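Local atomic coordinates of Sodium/sialic acid symporter SiaT (PDB entry 5NV9), a protein that uses the inward sodium gradient to carry the sialic acid N-acetylneuraminic acid into the bacterial cell. Residues A137-T140 and Y141-L145; L316-F319 and I320-M324. One frame throughout, in Å; residues are numbered along the deposited sequence.

How the contacts relate
Both contacts are local, each made between neighbouring turns of a single helix, so neither closes a long loop; they follow one another along the chain and neither nest nor cross. Contact 1 comes first, near the periplasmic end of the long transmembrane helix 118-151 of this LeuT-fold transporter, where that helix passes the bound sialic acid and sodium. Contact 2 spans most of the short periplasmic helix 315-323 and its exit, just before helix 328-361 begins. Their centres are about 19 Å apart and their nearest atoms about 6 Å, without touching. Two long helices tie them together: F150, further along helix 118-151, meets P317, L318 and V321, while helix 328-361 packs against both contacts.

Contact 1 (A137-T140 and Y141-L145); sequences AIIT and YLTVL
T143 reaches back one turn to the carbonyl of I139 within helix 118-151, a membrane-spanning helix of the LeuT fold. Its hydroxyl is anti to its own carbonyl carbon (chi1 -50°), which turns OG1 back along the helix to donate to I139 O at 2.6 Å. T143 N gives the same oxygen its helical bond, 3.2 Å from I139 O, and the two donors approach from opposite faces of the carbonyl plane. S61 bonds to both I139 O and T143 OG1, joining this turn to helix 61-73. Threonine suits a buried helix turn because its hydroxyl can be satisfied by the carbonyl four residues earlier. The branched side chain of I139 packs on A340 and S343 of helix 328-361, S343 being a sodium ligand, and lies about 5 Å from the bound sialic acid.

T140 likewise bonds V136 O with its hydroxyl. On the aliphatic side L142 CG lies 3.3 Å from I138 O and 4.4 Å from I138 CG2. The Y141 ring spans the apolar L395 and V396 while its hydroxyl bonds D399 O; L145 CG lies 4.0 Å above the ring plane, offset toward the rim. V144 CG2 rests 3.3 Å from T140 O.

Contact 2 (L316-F319 and I320-M324); sequences LPLF and IVTEM
This is an intrahelical contact along the short periplasmic helix 315-323 of the LeuT fold and past its C-terminal end; the helix packs against helices 267-301, 328-361, 155-203 and 118-151. E323 makes a CH-pi contact with F319: E323 CB sits over the middle of the ring, 3.8 Å from the centroid and 11° off the normal. F319 has CG anti to its backbone N (chi1 -176°), which carries the ring toward the helix end; there Y298 meets it edge-to-face. Phenylalanine offers a broad apolar face to the aliphatic stem of E323. CG of the selenomethionine M324 approaches the same ring, 4.2 Å from F319 CE1, as the chain leaves helical geometry.

On the buried flank L316 CD1 meets I320 CD1 at 3.6 Å; branched aliphatic chains fill the interface, I320 packing on I332, I333 and I336 and L316 on I291 and L295. The exposed flank carries a threonine, which can satisfy its hydroxyl locally. T322 OG1 stands between its backbone N and carbonyl carbon (chi1 59°), placing T322 CG2 3.9 Å from L318 CD1. T322 OG1 donates to L318 O at 2.6 Å from above the carbonyl plane, while T322 N reaches it from the opposite face.

Contact 1 (A137-T140 and Y141-L145)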
ATOM      1  N   ALA A 137      -2.112  -9.144   6.450  1.00 26.29           N
ATOM      2  CA  ALA A 137      -3.238  -9.878   7.094  1.00 26.26           C
ATOM      3  C   ALA A 137      -4.577  -9.222   6.749  1.00 24.17           C
ATOM      4  O   ALA A 137      -5.515  -9.893   6.341  1.00 27.93           O
ATOM      5  CB  ALA A 137      -3.062  -9.979   8.593  1.00 25.45           C
ATOM      6  N   ILE A 138      -4.592  -7.912   6.778  1.00 25.24           N
ATOM      7  CA  ILE A 138      -5.764  -7.132   6.449  1.00 27.89           C
ATOM      8  C   ILE A 138      -6.150  -7.265   4.991  1.00 28.30           C
ATOM      9  O   ILE A 138      -7.345  -7.404   4.683  1.00 26.09           O
ATOM     10  CB  ILE A 138      -5.610  -5.668   6.895  1.00 31.34           C
ATOM     11  CG1 ILE A 138      -5.644  -5.630   8.435  1.00 36.21           C
ATOM     12  CG2 ILE A 138      -6.772  -4.824   6.391  1.00 34.28           C
ATOM     13  CD1 ILE A 138      -5.506  -4.270   9.092  1.00 39.25           C
ATOM     14  N   ILE A 139      -5.150  -7.218   4.098  1.00 26.96           N
ATOM     15  CA  ILE A 139      -5.388  -7.248   2.669  1.00 24.64           C
ATOM     16  C   ILE A 139      -6.029  -8.621   2.355  1.00 25.45           C
ATOM     17  O   ILE A 139      -6.921  -8.726   1.557  1.00 23.81           O
ATOM     18  CB  ILE A 139      -4.124  -7.037   1.832  1.00 22.26           C
ATOM     19  CG1 ILE A 139      -3.796  -5.542   1.751  1.00 25.62           C
ATOM     20  CG2 ILE A 139      -4.335  -7.548   0.418  1.00 22.95           C
ATOM     21  CD1 ILE A 139      -2.410  -5.256   1.200  1.00 23.37           C
ATOM     22  N   THR A 140      -5.483  -9.661   2.964  1.00 25.47           N
ATOM     23  CA  THR A 140      -5.927 -11.027   2.752  1.00 25.60           C
ATOM     24  C   THR A 140      -7.352 -11.269   3.307  1.00 26.69           C
ATOM     25  O   THR A 140      -8.210 -11.850   2.646  1.00 23.87           O
ATOM     26  CB  THR A 140      -4.865 -11.951   3.351  1.00 24.41           C
ATOM     27  OG1 THR A 140      -3.629 -11.675   2.700  1.00 23.65           O
ATOM     28  CG2 THR A 140      -5.238 -13.380   3.205  1.00 27.66           C
ATOM     29  N   TYR A 141      -7.591 -10.777   4.509  1.00 28.78           N
ATOM     30  CA  TYR A 141      -8.900 -10.765   5.151  1.00 29.71           C
ATOM     31  C   TYR A 141      -9.985 -10.111   4.329  1.00 31.98           C
ATOM     32  O   TYR A 141     -11.014 -10.757   4.125  1.00 32.04           O
ATOM     33  CB  TYR A 141      -8.795 -10.120   6.547  1.00 34.07           C
ATOM     34  CG  TYR A 141     -10.122 -10.052   7.290  1.00 39.55           C
ATOM     35  CD1 TYR A 141     -10.780 -11.206   7.666  1.00 43.92           C
ATOM     36  CD2 TYR A 141     -10.698  -8.840   7.613  1.00 46.39           C
ATOM     37  CE1 TYR A 141     -11.997 -11.157   8.336  1.00 47.21           C
ATOM     38  CE2 TYR A 141     -11.907  -8.777   8.290  1.00 51.85           C
ATOM     39  CZ  TYR A 141     -12.548  -9.946   8.647  1.00 52.46           C
ATOM     40  OH  TYR A 141     -13.745  -9.908   9.326  1.00 66.76           O
ATOM     41  N   LEU A 142      -9.772  -8.867   3.847  1.00 29.12           N
ATOM     42  CA  LEU A 142     -10.747  -8.186   3.012  1.00 32.43           C
ATOM     43  C   LEU A 142     -11.050  -8.937   1.703  1.00 31.95           C
ATOM     44  O   LEU A 142     -12.183  -9.005   1.301  1.00 29.06           O
ATOM     45  CB  LEU A 142     -10.307  -6.801   2.585  1.00 32.44           C
ATOM     46  CG  LEU A 142      -9.976  -5.740   3.591  1.00 41.74           C
ATOM     47  CD1 LEU A 142      -9.817  -4.438   2.798  1.00 44.64           C
ATOM     48  CD2 LEU A 142     -11.046  -5.630   4.658  1.00 45.01           C
ATOM     49  N   THR A 143     -10.020  -9.476   1.054  1.00 27.24           N
ATOM     50  CA  THR A 143     -10.179 -10.194  -0.191  1.00 27.54           C
ATOM     51  C   THR A 143     -11.084 -11.400   0.035  1.00 25.00           C
ATOM     52  O   THR A 143     -11.986 -11.669  -0.764  1.00 23.73           O
ATOM     53  CB  THR A 143      -8.778 -10.608  -0.738  1.00 27.55           C
ATOM     54  OG1 THR A 143      -7.918  -9.469  -0.746  1.00 26.59           O
ATOM     55  CG2 THR A 143      -8.815 -11.223  -2.112  1.00 28.13           C
ATOM     56  N   VAL A 144     -10.812 -12.140   1.103  1.00 26.06           N
ATOM     57  CA  VAL A 144     -11.647 -13.253   1.515  1.00 29.60           C
ATOM     58  C   VAL A 144     -13.096 -12.798   1.834  1.00 32.85           C
ATOM     59  O   VAL A 144     -14.057 -13.421   1.387  1.00 29.12           O
ATOM     60  CB  VAL A 144     -11.051 -14.020   2.731  1.00 28.30           C
ATOM     61  CG1 VAL A 144     -12.066 -15.029   3.275  1.00 29.83           C
ATOM     62  CG2 VAL A 144      -9.770 -14.740   2.347  1.00 26.74           C
ATOM     63  N   LEU A 145     -13.246 -11.713   2.579  1.00 34.57           N
ATOM     64  CA  LEU A 145     -14.575 -11.193   2.884  1.00 39.30           C
ATOM     65  C   LEU A 145     -15.307 -10.896   1.607  1.00 39.79           C
ATOM     66  O   LEU A 145     -16.476 -11.202   1.492  1.00 41.18           O
ATOM     67  CB  LEU A 145     -14.545  -9.925   3.724  1.00 41.09           C
ATOM     68  CG  LEU A 145     -14.620 -10.098   5.234  1.00 43.56           C
ATOM     69  CD1 LEU A 145     -14.343  -8.773   5.922  1.00 44.91           C
ATOM     70  CD2 LEU A 145     -15.991 -10.622   5.611  1.00 45.35           C
TER

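Contact 2 (L316-F319 and I320-M324)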
ATOM      1  N   LEU A 316     -20.086  -4.164  -5.058  1.00 27.20           N
ATOM      2  CA  LEU A 316     -19.226  -4.424  -6.189  1.00 25.47           C
ATOM      3  C   LEU A 316     -19.077  -5.918  -6.524  1.00 26.27           C
ATOM      4  O   LEU A 316     -19.340  -6.318  -7.666  1.00 25.47           O
ATOM      5  CB  LEU A 316     -17.879  -3.720  -6.078  1.00 26.40           C
ATOM      6  CG  LEU A 316     -16.834  -4.092  -7.145  1.00 28.10           C
ATOM      7  CD1 LEU A 316     -17.348  -3.933  -8.600  1.00 30.19           C
ATOM      8  CD2 LEU A 316     -15.560  -3.288  -6.919  1.00 27.97           C
ATOM      9  N   PRO A 317     -18.636  -6.752  -5.563  1.00 27.78           N
ATOM     10  CA  PRO A 317     -18.532  -8.177  -5.899  1.00 27.72           C
ATOM     11  C   PRO A 317     -19.842  -8.829  -6.311  1.00 28.94           C
ATOM     12  O   PRO A 317     -19.832  -9.769  -7.114  1.00 30.09           O
ATOM     13  CB  PRO A 317     -18.044  -8.833  -4.607  1.00 30.78           C
ATOM     14  CG  PRO A 317     -17.797  -7.740  -3.610  1.00 29.91           C
ATOM     15  CD  PRO A 317     -17.965  -6.419  -4.294  1.00 29.72           C
ATOM     16  N   LEU A 318     -20.939  -8.386  -5.703  1.00 28.53           N
ATOM     17  CA  LEU A 318     -22.263  -8.820  -6.092  1.00 28.94           C
ATOM     18  C   LEU A 318     -22.532  -8.557  -7.536  1.00 26.43           C
ATOM     19  O   LEU A 318     -22.954  -9.484  -8.249  1.00 25.54           O
ATOM     20  CB  LEU A 318     -23.339  -8.112  -5.265  1.00 36.31           C
ATOM     21  CG  LEU A 318     -24.738  -8.635  -5.650  1.00 38.08           C
ATOM     22  CD1 LEU A 318     -24.883 -10.062  -5.144  1.00 36.95           C
ATOM     23  CD2 LEU A 318     -25.845  -7.741  -5.124  1.00 39.68           C
ATOM     24  N   PHE A 319     -22.320  -7.313  -7.978  1.00 24.36           N
ATOM     25  CA  PHE A 319     -22.430  -6.986  -9.401  1.00 24.06           C
ATOM     26  C   PHE A 319     -21.539  -7.831 -10.315  1.00 24.30           C
ATOM     27  O   PHE A 319     -21.991  -8.310 -11.356  1.00 23.56           O
ATOM     28  CB  PHE A 319     -22.152  -5.520  -9.668  1.00 24.46           C
ATOM     29  CG  PHE A 319     -22.342  -5.111 -11.101  1.00 25.93           C
ATOM     30  CD1 PHE A 319     -21.321  -5.252 -12.030  1.00 29.38           C
ATOM     31  CD2 PHE A 319     -23.542  -4.582 -11.538  1.00 28.81           C
ATOM     32  CE1 PHE A 319     -21.508  -4.881 -13.358  1.00 28.42           C
ATOM     33  CE2 PHE A 319     -23.732  -4.198 -12.876  1.00 27.10           C
ATOM     34  CZ  PHE A 319     -22.719  -4.340 -13.772  1.00 26.77           C
ATOM     35  N   ILE A 320     -20.300  -8.043  -9.927  1.00 22.67           N
ATOM     36  CA  ILE A 320     -19.408  -8.827 -10.753  1.00 28.22           C
ATOM     37  C   ILE A 320     -19.913 -10.237 -10.984  1.00 31.07           C
ATOM     38  O   ILE A 320     -19.927 -10.719 -12.103  1.00 30.35           O
ATOM     39  CB  ILE A 320     -18.000  -8.925 -10.166  1.00 27.29           C
ATOM     40  CG1 ILE A 320     -17.345  -7.525 -10.181  1.00 28.60           C
ATOM     41  CG2 ILE A 320     -17.176  -9.968 -10.932  1.00 25.91           C
ATOM     42  CD1 ILE A 320     -16.276  -7.367  -9.102  1.00 31.01           C
ATOM     43  N   VAL A 321     -20.320 -10.887  -9.914  1.00 31.54           N
ATOM     44  CA  VAL A 321     -20.644 -12.280 -10.004  1.00 35.39           C
ATOM     45  C   VAL A 321     -22.047 -12.494 -10.569  1.00 37.27           C
ATOM     46  O   VAL A 321     -22.303 -13.561 -11.181  1.00 35.17           O
ATOM     47  CB  VAL A 321     -20.465 -12.935  -8.645  1.00 38.08           C
ATOM     48  CG1 VAL A 321     -21.016 -14.328  -8.625  1.00 41.07           C
ATOM     49  CG2 VAL A 321     -18.967 -12.974  -8.324  1.00 40.65           C
ATOM     50  N   THR A 322     -22.931 -11.513 -10.408  1.00 31.95           N
ATOM     51  CA  THR A 322     -24.303 -11.678 -10.858  1.00 31.18           C
ATOM     52  C   THR A 322     -24.508 -11.063 -12.209  1.00 32.27           C
ATOM     53  O   THR A 322     -25.393 -11.499 -12.907  1.00 33.87           O
ATOM     54  CB  THR A 322     -25.364 -11.097  -9.872  1.00 33.19           C
ATOM     55  OG1 THR A 322     -25.157  -9.684  -9.655  1.00 32.09           O
ATOM     56  CG2 THR A 322     -25.317 -11.811  -8.557  1.00 31.41           C
ATOM     57  N   GLU A 323     -23.737 -10.046 -12.598  1.00 30.54           N
ATOM     58  CA  GLU A 323     -24.038  -9.338 -13.869  1.00 30.21           C
ATOM     59  C   GLU A 323     -22.993  -9.380 -14.970  1.00 31.71           C
ATOM     60  O   GLU A 323     -23.230  -8.820 -16.047  1.00 33.98           O
ATOM     61  CB  GLU A 323     -24.286  -7.842 -13.643  1.00 29.20           C
ATOM     62  CG  GLU A 323     -25.369  -7.486 -12.630  1.00 31.63           C
ATOM     63  CD  GLU A 323     -26.765  -7.897 -12.992  1.00 33.00           C
ATOM     64  OE1 GLU A 323     -27.047  -8.159 -14.183  1.00 33.03           O
ATOM     65  OE2 GLU A 323     -27.602  -7.908 -12.061  1.00 37.26           O
HETATM   66  N   MSE A 324     -21.808  -9.894 -14.698  1.00 28.19           N
HETATM   67  CA  MSE A 324     -20.776  -9.893 -15.725  1.00 28.43           C
HETATM   68  C   MSE A 324     -20.750 -11.249 -16.352  1.00 27.80           C
HETATM   69  O   MSE A 324     -21.019 -12.295 -15.686  1.00 31.66           O
HETATM   70  CB  MSE A 324     -19.375  -9.423 -15.220  1.00 30.98           C
HETATM   71  CG  MSE A 324     -19.385  -7.910 -15.244  1.00 32.40           C
HETATM   72 SE   MSE A 324     -17.934  -7.275 -14.122  1.00 43.74          SE
HETATM   73  CE  MSE A 324     -17.008  -6.452 -15.654  1.00 46.93           C
TER